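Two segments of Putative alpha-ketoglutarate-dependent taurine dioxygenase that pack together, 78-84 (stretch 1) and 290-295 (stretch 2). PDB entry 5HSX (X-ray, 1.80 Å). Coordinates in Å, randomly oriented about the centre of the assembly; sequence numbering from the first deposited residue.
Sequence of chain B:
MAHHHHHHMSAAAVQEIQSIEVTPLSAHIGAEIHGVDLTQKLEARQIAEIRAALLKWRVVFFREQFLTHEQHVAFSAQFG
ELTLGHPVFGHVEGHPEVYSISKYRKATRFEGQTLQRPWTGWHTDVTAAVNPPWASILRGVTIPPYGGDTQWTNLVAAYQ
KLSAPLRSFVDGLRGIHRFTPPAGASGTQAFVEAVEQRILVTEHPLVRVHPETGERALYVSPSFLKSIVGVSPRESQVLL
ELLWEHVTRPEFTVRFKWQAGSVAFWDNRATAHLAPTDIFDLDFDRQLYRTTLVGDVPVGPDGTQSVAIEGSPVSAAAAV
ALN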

# COMPACT_ATOMS: atom_id res chain seq x y z
N GLN B 78 -22.92 20.67 0.09
CA GLN B 78 -23.84 20.01 1.02
C GLN B 78 -23.14 19.57 2.30
O GLN B 78 -23.83 19.20 3.26
N PHE B 79 -21.81 19.62 2.34
CA PHE B 79 -21.06 19.16 3.50
C PHE B 79 -20.25 20.26 4.17
O PHE B 79 -19.73 20.02 5.26
N GLY B 80 -20.15 21.45 3.58
CA GLY B 80 -19.38 22.50 4.21
C GLY B 80 -19.20 23.68 3.26
O GLY B 80 -19.84 23.76 2.22
N GLU B 81 -18.32 24.59 3.68
CA GLU B 81 -17.98 25.77 2.90
C GLU B 81 -16.79 25.45 1.99
O GLU B 81 -15.78 24.91 2.46
N LEU B 82 -16.90 25.82 0.72
CA LEU B 82 -15.82 25.55 -0.23
C LEU B 82 -14.69 26.55 -0.04
O LEU B 82 -14.92 27.74 0.15
N THR B 83 -13.45 26.06 -0.12
CA THR B 83 -12.33 26.99 -0.21
C THR B 83 -12.32 27.64 -1.59
O THR B 83 -12.78 27.06 -2.58
N LEU B 84 -11.82 28.87 -1.65
CA LEU B 84 -11.75 29.65 -2.87
C LEU B 84 -10.28 29.81 -3.25
O LEU B 84 -9.47 30.25 -2.43
N ARG B 290 -10.39 18.80 -7.86
CA ARG B 290 -10.54 18.72 -6.41
C ARG B 290 -11.26 19.96 -5.90
O ARG B 290 -11.03 21.08 -6.38
N THR B 291 -12.15 19.76 -4.95
CA THR B 291 -12.66 20.83 -4.11
C THR B 291 -12.25 20.52 -2.68
O THR B 291 -11.99 19.36 -2.34
N THR B 292 -12.15 21.54 -1.84
CA THR B 292 -11.87 21.27 -0.43
C THR B 292 -12.76 22.16 0.43
O THR B 292 -13.23 23.22 0.00
N LEU B 293 -13.01 21.69 1.64
CA LEU B 293 -13.95 22.31 2.56
C LEU B 293 -13.18 22.98 3.69
O LEU B 293 -12.27 22.38 4.27
N VAL B 294 -13.58 24.22 4.01
CA VAL B 294 -12.91 25.03 5.03
C VAL B 294 -13.02 24.36 6.39
O VAL B 294 -14.11 23.96 6.82
N GLY B 295 -11.89 24.24 7.09
CA GLY B 295 -11.84 23.62 8.39
C GLY B 295 -11.61 24.64 9.50
O GLY B 295 -11.36 25.82 9.26

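A strand can hold an irregular segment with few direct hydrogen bonds when water links further backbone groups. The contact between residues 78-84 and 290-295 of this putative taurine dioxygenase illustrates the principle. Its centre is a single beta bridge pairing Leu 82 with Leu 293, whose CA atoms lie 4.7 Å apart. Two nearly linear hydrogen bonds frame it: Val 294 N donates to Glu 81 O at 2.8 Å, and Thr 83 N donates to Thr 292 O at 2.9 Å. The same two carbonyls also receive CA-H...O contacts, Leu 293 CA lying 3.2 Å from Glu 81 O and Leu 82 CA 3.5 Å from Thr 292 O.

Where the direct pairing stops, waters take over. Water 1 accepts from Glu 81 N, with its oxygen 3.0 Å from that nitrogen, and donates to Val 294 O at 2.8 Å. Water 2 does the corresponding work at the other end: its oxygen accepts from Thr 292 N at 2.9 Å and lies 2.9 Å from Thr 83 O, to which it can donate, although other acceptors compete for its protons. Water 1 thus links an amide of one stretch to a carbonyl of the other, and water 2 is placed to do the same, extending the bridge without further strand pairing.

One side-chain pair joins this polar network. Thr 83 and Thr 292, both in p rotamers and both with CA-to-CB bonds directed sideways, bring their hydroxyls together in a hydrogen bond of 2.9 Å between Thr 83 OG1 and Thr 292 OG1, in which either could be the donor. Thr 83 OG1 is also hydrogen-bonded elsewhere in the structure. Its methyl serves the apolar side of the contact, Thr 83 CG2 lying 3.7 Å from Val 294 CG2; the valine is in the t rotamer.

The remaining packing is aliphatic. Leu 82 begins with its CA-to-CB bond pointing away, but its chi1 m, chi2 m conformation brings the end of the side chain nearer the strand, so that Leu 82 CD1 reaches Thr 291 CB at 3.6 Å and Leu 293 CD2 at 4.0 Å. Leu 293, in the m,t rotamer, has the largest covered area in the contact. Its other methyl, CD1, meets Phe 79 CB at 3.8 Å, while the phenylalanine, with chi1 m, carries its ring away from the strand. That methyl also lies 4.1 Å from Gly 80 N. At Gly 80, a CB would point toward the strand and fall tightly against Leu 293 CD1, at 3.4 Å; glycine leaves that space free.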

# COMPACT_ATOMS: atom_id res chain seq x y z
CB GLN B 78 -24.50 18.81 0.33
CG GLN B 78 -25.34 19.21 -0.88
CD GLN B 78 -25.83 18.02 -1.69
OE1 GLN B 78 -27.00 17.96 -2.08
NE2 GLN B 78 -24.94 17.07 -1.96
CB PHE B 79 -20.15 17.99 3.10
CG PHE B 79 -20.90 16.82 2.53
CD1 PHE B 79 -21.41 15.83 3.36
CD2 PHE B 79 -21.15 16.74 1.16
CE1 PHE B 79 -22.13 14.76 2.83
CE2 PHE B 79 -21.86 15.67 0.63
CZ PHE B 79 -22.35 14.68 1.46
CB GLU B 81 -17.62 26.95 3.80
CG GLU B 81 -18.79 27.64 4.44
CD GLU B 81 -19.62 28.36 3.41
OE1 GLU B 81 -20.63 27.78 2.96
OE2 GLU B 81 -19.24 29.49 3.02
CB LEU B 82 -16.35 25.64 -1.66
CG LEU B 82 -17.14 24.50 -2.31
CD1 LEU B 82 -16.27 23.29 -2.43
CD2 LEU B 82 -18.42 24.17 -1.57
CB THR B 83 -10.99 26.27 0.05
OG1 THR B 83 -10.70 25.39 -1.04
CG2 THR B 83 -11.06 25.47 1.33
CB LEU B 84 -12.43 31.01 -2.70
CG LEU B 84 -13.89 30.84 -2.29
CD1 LEU B 84 -14.51 32.18 -1.93
CD2 LEU B 84 -14.69 30.17 -3.40
CB ARG B 290 -9.19 18.58 -5.69
CG ARG B 290 -9.31 18.64 -4.17
CD ARG B 290 -8.04 18.33 -3.40
NE ARG B 290 -6.82 18.87 -3.98
CZ ARG B 290 -6.41 20.13 -3.88
NH1 ARG B 290 -7.13 21.03 -3.22
NH2 ARG B 290 -5.27 20.51 -4.44
CB THR B 291 -14.18 20.93 -4.20
OG1 THR B 291 -14.76 19.68 -3.81
CG2 THR B 291 -14.62 21.28 -5.62
CB THR B 292 -10.38 21.44 -0.05
OG1 THR B 292 -10.06 22.80 0.21
CG2 THR B 292 -9.45 20.93 -1.16
CB LEU B 293 -14.92 21.27 3.11
CG LEU B 293 -15.72 20.49 2.05
CD1 LEU B 293 -16.67 19.50 2.72
CD2 LEU B 293 -16.48 21.43 1.13
CB VAL B 294 -13.52 26.44 5.05
CG1 VAL B 294 -12.92 27.30 6.17
CG2 VAL B 294 -13.36 27.12 3.68
O HOH W 1 -16.62 23.41 5.82
O HOH W 2 -12.72 24.15 -3.00